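Local atomic coordinates of Lysine/ornithine decarboxylase (Selenomonas ruminantium, PDB entry 5GJO), a protein that decarboxylates both L-lysine and L-ornithine with the help of pyridoxal 5'-phosphate, yielding cadaverine and putrescine, and works as a homodimer. Residues Ser271-Lys276 / Ile285-Ile290. The protein carries 2 engineered substitutions. Sequence-based numbering, arbitrary orientation.
Sequences SVIGTK and ILDEGI
D287 meets S271 through both its main chain and its carboxylate. The amide N of D287 donates to S271 O at 3.0 Å. S271 N returns a bond of 2.9 Å to D287 OD1, reaching that oxygen from above the carboxylate plane. A chi1 of 63° sets D287 CG between its own backbone N and carbonyl carbon, on the side of the S271 amide. The other carboxylate oxygen, D287 OD2, lies 3.6 Å from S271 CB. The CB of D287 also packs against I273 CG2 at 3.8 Å. An alanine in place of D287 would keep that apolar touch but would probably leave the buried S271 amide without its acceptor. Further along, I285 O receives I273 N at 2.8 Å and takes a second, weak bond from G274 N. Two residues of one strand thus face a single residue of the other, a classic beta bulge in the antiparallel hairpin of strands 266-276 and 283-286, part of the mixed sheet distinct from the PLP-binding barrel. I285 N in turn donates to G274 O, completing the hydrogen-bonded pair. I273 CG1 lies 3.9 Å from I285 CG2, their side chains crossing obliquely, whereas V272 CG2 touches L286 CD2 on the face of the sheet opposite I285. K276 CE comes within 4.2 Å of I285 CG1, and K276 NZ forms a salt bridge with D117 of the second subunit, whose V97 packs on both I273 and I285. Outside the two segments, T21 OG1 is hydrogen-bonded to D287 OD2 and to S271 OG, and T270 OG1 to D287 OD1, which is consistent with a fixed carboxylate orientation.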
# COMPACT_ATOMS: atom_id res chain seq x y z
N SER A 271 -5.05 15.72 -11.22
CA SER A 271 -6.10 16.20 -12.15
C SER A 271 -7.41 15.44 -11.97
O SER A 271 -7.41 14.22 -11.70
CB SER A 271 -5.68 16.02 -13.61
OG SER A 271 -4.56 16.82 -13.89
N VAL A 272 -8.49 16.17 -12.23
CA VAL A 272 -9.82 15.58 -12.47
C VAL A 272 -9.80 14.90 -13.86
O VAL A 272 -9.58 15.53 -14.89
CB VAL A 272 -10.97 16.64 -12.40
CG1 VAL A 272 -12.37 15.99 -12.69
CG2 VAL A 272 -10.91 17.31 -11.05
N ILE A 273 -9.96 13.60 -13.84
CA ILE A 273 -9.99 12.80 -15.07
C ILE A 273 -11.41 12.39 -15.49
O ILE A 273 -11.62 11.96 -16.63
CB ILE A 273 -9.00 11.60 -15.09
CG1 ILE A 273 -9.26 10.62 -13.96
CG2 ILE A 273 -7.55 12.04 -15.02
CD1 ILE A 273 -8.49 9.35 -14.14
N GLY A 274 -12.35 12.49 -14.56
CA GLY A 274 -13.76 12.21 -14.87
C GLY A 274 -14.68 12.91 -13.90
O GLY A 274 -14.31 13.21 -12.75
N THR A 275 -15.89 13.20 -14.38
CA THR A 275 -16.96 13.68 -13.55
C THR A 275 -18.16 12.72 -13.62
O THR A 275 -18.29 11.90 -14.58
CB THR A 275 -17.48 15.03 -13.97
OG1 THR A 275 -18.00 14.96 -15.32
CG2 THR A 275 -16.32 16.08 -13.96
N LYS A 276 -19.00 12.78 -12.61
CA LYS A 276 -20.30 12.14 -12.61
C LYS A 276 -21.28 13.17 -12.07
O LYS A 276 -21.32 13.40 -10.89
CB LYS A 276 -20.27 10.89 -11.75
CG LYS A 276 -19.22 9.89 -12.18
CD LYS A 276 -19.04 8.76 -11.21
CE LYS A 276 -17.95 7.81 -11.65
NZ LYS A 276 -17.90 7.50 -13.11
N ILE A 285 -13.45 12.13 -10.27
CA ILE A 285 -12.43 11.10 -10.27
C ILE A 285 -11.09 11.74 -10.52
O ILE A 285 -10.91 12.46 -11.50
CB ILE A 285 -12.71 10.02 -11.35
CG1 ILE A 285 -14.05 9.38 -11.06
CG2 ILE A 285 -11.63 8.95 -11.29
CD1 ILE A 285 -14.23 8.86 -9.67
N LEU A 286 -10.16 11.52 -9.58
CA LEU A 286 -8.78 12.07 -9.67
C LEU A 286 -7.78 11.05 -10.19
O LEU A 286 -8.08 9.91 -10.15
CB LEU A 286 -8.29 12.55 -8.28
CG LEU A 286 -9.27 13.56 -7.61
CD1 LEU A 286 -8.71 13.93 -6.25
CD2 LEU A 286 -9.40 14.77 -8.49
N ASP A 287 -6.62 11.51 -10.71
CA ASP A 287 -5.60 10.65 -11.15
C ASP A 287 -4.62 10.14 -10.10
O ASP A 287 -3.71 9.38 -10.46
CB ASP A 287 -4.93 11.09 -12.45
CG ASP A 287 -4.21 12.45 -12.36
OD1 ASP A 287 -3.97 12.98 -11.26
OD2 ASP A 287 -3.84 12.97 -13.46
N GLU A 288 -4.88 10.44 -8.86
CA GLU A 288 -4.22 9.88 -7.72
C GLU A 288 -5.25 9.41 -6.71
O GLU A 288 -6.25 10.08 -6.50
CB GLU A 288 -3.22 10.84 -7.08
CG GLU A 288 -2.31 10.24 -5.99
CD GLU A 288 -1.17 9.36 -6.48
OE1 GLU A 288 -0.35 8.97 -5.62
OE2 GLU A 288 -1.04 9.10 -7.73
N GLY A 289 -5.00 8.31 -6.03
CA GLY A 289 -6.03 7.77 -5.08
C GLY A 289 -5.42 6.99 -3.90
O GLY A 289 -4.22 7.12 -3.53
N ILE A 290 -6.27 6.14 -3.33
CA ILE A 290 -6.01 5.47 -2.07
C ILE A 290 -4.93 4.40 -2.18
O ILE A 290 -4.33 4.04 -1.16
CB ILE A 290 -7.30 4.91 -1.49
CG1 ILE A 290 -7.17 4.76 0.03
CG2 ILE A 290 -7.65 3.58 -2.16
CD1 ILE A 290 -8.46 4.55 0.74